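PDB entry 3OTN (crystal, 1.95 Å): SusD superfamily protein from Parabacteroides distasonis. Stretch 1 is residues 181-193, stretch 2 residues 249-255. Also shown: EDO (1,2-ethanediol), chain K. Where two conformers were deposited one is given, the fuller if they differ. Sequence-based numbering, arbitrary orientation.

Stretch 1 181-193: HTGRVSMGAVKAL
Stretch 2, residues 249-255: FIYQVQF

How is the backbone laid out? H181 to S186 form a loop, with G183 at phi/psi 113/-5, and a helix begins at M187 and continues past L193. In the other stretch the chain turns a corner at I250 and Y251 (-107/-50, then -143/135); Q252 and V253 lie in a strand. A189 and I250 set the register, their CA atoms 5.6 Å apart. S186 (chi1 p) caps the helix: A189 N donates to S186 OG at 3.3 Å.

What packs against the helix? I250 (m, t) points toward it, and I250 CG2 lies 3.4 Å from both G188 C and A189 N, and 4.3 Å from A192 CB. Y251 (t, chi2 73°) starts sideways: its CB is 4.1 Å from A189 CB, and its CE1 is 3.5 Å from V185 CG2 (V185 t).

Why is a glycine found at G183? Its backbone angles would jam a CB against the preceding carbonyl, and an ideal CB on G183 would also clash with Q254 CD. Q254 (m, m) instead brings OE1 to 3.5 Å from G183 CA.

What joins the polar groups? No direct hydrogen bond crosses; waters bridge. Water 1 reaches G183 O (3.0 Å), Q252 N (2.8 Å) and Q254 OE1 (3.2 Å). Water 2 links R184 O (2.8 Å), S186 OG (2.7 Å) and I250 O (2.6 Å).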

# COMPACT_ATOMS: atom_id res chain seq x y z
N HIS A 181 -5.61 0.58 -18.80
CA HIS A 181 -4.42 -0.31 -18.85
C HIS A 181 -3.14 0.43 -19.14
O HIS A 181 -2.16 -0.18 -19.55
CB HIS A 181 -4.61 -1.38 -19.92
CG HIS A 181 -5.46 -2.53 -19.48
ND1 HIS A 181 -5.48 -3.73 -20.14
CD2 HIS A 181 -6.31 -2.65 -18.44
CE1 HIS A 181 -6.32 -4.55 -19.54
NE2 HIS A 181 -6.84 -3.91 -18.50
N THR A 182 -3.15 1.75 -18.95
CA THR A 182 -1.97 2.56 -19.17
C THR A 182 -1.50 3.24 -17.90
O THR A 182 -0.49 3.88 -17.92
CB THR A 182 -2.21 3.66 -20.23
OG1 THR A 182 -3.15 4.61 -19.72
CG2 THR A 182 -2.72 3.05 -21.56
N GLY A 183 -2.25 3.13 -16.81
CA GLY A 183 -1.82 3.68 -15.54
C GLY A 183 -2.69 4.84 -15.06
O GLY A 183 -2.51 5.28 -13.94
N ARG A 184 -3.67 5.29 -15.85
CA ARG A 184 -4.50 6.46 -15.42
C ARG A 184 -5.54 6.00 -14.39
O ARG A 184 -5.85 4.81 -14.30
CB ARG A 184 -5.17 7.10 -16.62
CG ARG A 184 -4.12 7.57 -17.65
CD ARG A 184 -4.64 8.61 -18.53
NE ARG A 184 -4.86 9.88 -17.82
CZ ARG A 184 -3.94 10.82 -17.59
NH1 ARG A 184 -2.66 10.70 -17.96
NH2 ARG A 184 -4.32 11.94 -16.99
N VAL A 185 -6.00 6.94 -13.58
CA VAL A 185 -7.11 6.72 -12.67
C VAL A 185 -8.36 6.26 -13.49
O VAL A 185 -8.58 6.73 -14.60
CB VAL A 185 -7.42 8.01 -11.87
CG1 VAL A 185 -8.69 7.87 -11.05
CG2 VAL A 185 -6.19 8.36 -10.99
N SER A 186 -9.12 5.31 -12.96
CA SER A 186 -10.31 4.77 -13.61
C SER A 186 -11.40 4.67 -12.56
O SER A 186 -11.11 4.82 -11.38
CB SER A 186 -10.02 3.35 -14.11
OG SER A 186 -9.66 2.48 -13.03
N MSE A 187 -12.62 4.37 -12.96
CA MSE A 187 -13.69 4.19 -11.97
C MSE A 187 -13.39 2.99 -11.08
O MSE A 187 -13.73 2.99 -9.90
CB MSE A 187 -15.05 4.02 -12.64
CG MSE A 187 -16.18 4.15 -11.67
SE MSE A 187 -16.27 6.03 -11.20
CE MSE A 187 -17.06 6.70 -12.83
N GLY A 188 -12.72 1.97 -11.62
CA GLY A 188 -12.31 0.85 -10.76
C GLY A 188 -11.40 1.28 -9.60
O GLY A 188 -11.54 0.79 -8.49
N ALA A 189 -10.48 2.21 -9.87
CA ALA A 189 -9.61 2.77 -8.86
C ALA A 189 -10.43 3.54 -7.82
O ALA A 189 -10.20 3.39 -6.62
CB ALA A 189 -8.50 3.70 -9.52
N VAL A 190 -11.38 4.34 -8.29
CA VAL A 190 -12.24 5.11 -7.39
C VAL A 190 -13.03 4.18 -6.49
O VAL A 190 -13.15 4.44 -5.29
CB VAL A 190 -13.26 6.01 -8.19
CG1 VAL A 190 -14.34 6.58 -7.27
CG2 VAL A 190 -12.53 7.09 -8.97
N LYS A 191 -13.60 3.13 -7.07
CA LYS A 191 -14.41 2.18 -6.28
C LYS A 191 -13.56 1.40 -5.30
O LYS A 191 -13.99 1.16 -4.20
CB LYS A 191 -15.20 1.17 -7.14
CG LYS A 191 -16.09 1.73 -8.18
CD LYS A 191 -17.23 2.47 -7.64
CE LYS A 191 -18.26 2.84 -8.78
NZ LYS A 191 -19.41 3.41 -8.11
N ALA A 192 -12.34 1.02 -5.70
CA ALA A 192 -11.42 0.29 -4.80
C ALA A 192 -11.02 1.16 -3.61
O ALA A 192 -11.05 0.71 -2.46
CB ALA A 192 -10.18 -0.18 -5.57
N LEU A 193 -10.65 2.41 -3.88
CA LEU A 193 -10.30 3.33 -2.83
C LEU A 193 -11.47 3.63 -1.92
O LEU A 193 -11.31 3.61 -0.70
CB LEU A 193 -9.76 4.65 -3.39
CG LEU A 193 -9.36 5.71 -2.35
CD1 LEU A 193 -8.40 5.13 -1.29
CD2 LEU A 193 -8.76 6.92 -3.06
N PHE A 249 -4.42 -5.67 -11.64
CA PHE A 249 -3.95 -4.36 -11.21
C PHE A 249 -4.95 -3.26 -11.57
O PHE A 249 -5.35 -3.10 -12.72
CB PHE A 249 -2.57 -4.04 -11.73
CG PHE A 249 -1.51 -5.06 -11.34
CD1 PHE A 249 -1.37 -5.48 -10.03
CD2 PHE A 249 -0.69 -5.61 -12.32
CE1 PHE A 249 -0.38 -6.42 -9.68
CE2 PHE A 249 0.28 -6.52 -12.00
CZ PHE A 249 0.45 -6.94 -10.68
N ILE A 250 -5.32 -2.49 -10.54
CA ILE A 250 -6.35 -1.43 -10.63
C ILE A 250 -5.68 -0.06 -10.60
O ILE A 250 -5.96 0.80 -11.46
CB ILE A 250 -7.39 -1.58 -9.48
CG1 ILE A 250 -8.13 -2.91 -9.60
CG2 ILE A 250 -8.45 -0.44 -9.53
CD1 ILE A 250 -8.94 -3.26 -8.36
N TYR A 251 -4.81 0.14 -9.63
CA TYR A 251 -3.99 1.37 -9.59
C TYR A 251 -2.57 1.05 -9.09
O TYR A 251 -2.41 0.34 -8.11
CB TYR A 251 -4.69 2.43 -8.72
CG TYR A 251 -4.15 3.79 -9.00
CD1 TYR A 251 -4.46 4.45 -10.18
CD2 TYR A 251 -3.26 4.40 -8.11
CE1 TYR A 251 -3.91 5.71 -10.48
CE2 TYR A 251 -2.71 5.67 -8.39
CZ TYR A 251 -3.02 6.30 -9.57
OH TYR A 251 -2.46 7.52 -9.83
N GLN A 252 -1.56 1.59 -9.76
CA GLN A 252 -0.20 1.26 -9.45
C GLN A 252 0.70 2.48 -9.54
O GLN A 252 0.43 3.41 -10.30
CB GLN A 252 0.32 0.23 -10.48
CG GLN A 252 -0.40 -1.12 -10.49
CD GLN A 252 0.40 -2.18 -11.18
OE1 GLN A 252 0.55 -2.16 -12.41
NE2 GLN A 252 0.94 -3.13 -10.40
N VAL A 253 1.81 2.42 -8.84
CA VAL A 253 2.93 3.30 -9.08
C VAL A 253 3.64 2.81 -10.35
O VAL A 253 3.91 1.61 -10.49
CB VAL A 253 3.92 3.31 -7.93
CG1 VAL A 253 5.02 4.28 -8.25
CG2 VAL A 253 3.22 3.77 -6.60
N GLN A 254 3.95 3.73 -11.25
CA GLN A 254 4.49 3.39 -12.59
C GLN A 254 6.00 3.45 -12.61
O GLN A 254 6.62 4.47 -12.24
CB GLN A 254 3.95 4.32 -13.69
CG GLN A 254 2.39 4.44 -13.74
CD GLN A 254 1.71 3.12 -14.04
OE1 GLN A 254 0.76 2.70 -13.35
NE2 GLN A 254 2.19 2.47 -15.04
N PHE A 255 6.58 2.34 -13.07
CA PHE A 255 8.02 2.21 -13.30
C PHE A 255 8.20 1.74 -14.74
O PHE A 255 7.44 0.89 -15.22
CB PHE A 255 8.63 1.24 -12.29
CG PHE A 255 8.62 1.76 -10.86
CD1 PHE A 255 9.47 2.78 -10.46
CD2 PHE A 255 7.76 1.21 -9.92
CE1 PHE A 255 9.46 3.24 -9.16
CE2 PHE A 255 7.75 1.68 -8.61
CZ PHE A 255 8.60 2.67 -8.23
C1 EDO K . 4.29 7.56 -10.41
O1 EDO K . 3.41 6.50 -10.86
C2 EDO K . 5.64 7.52 -11.13
O2 EDO K . 6.43 6.49 -10.52
O HOH W 1 -2.23 2.74 -12.28
O HOH W 2 -7.05 2.92 -12.61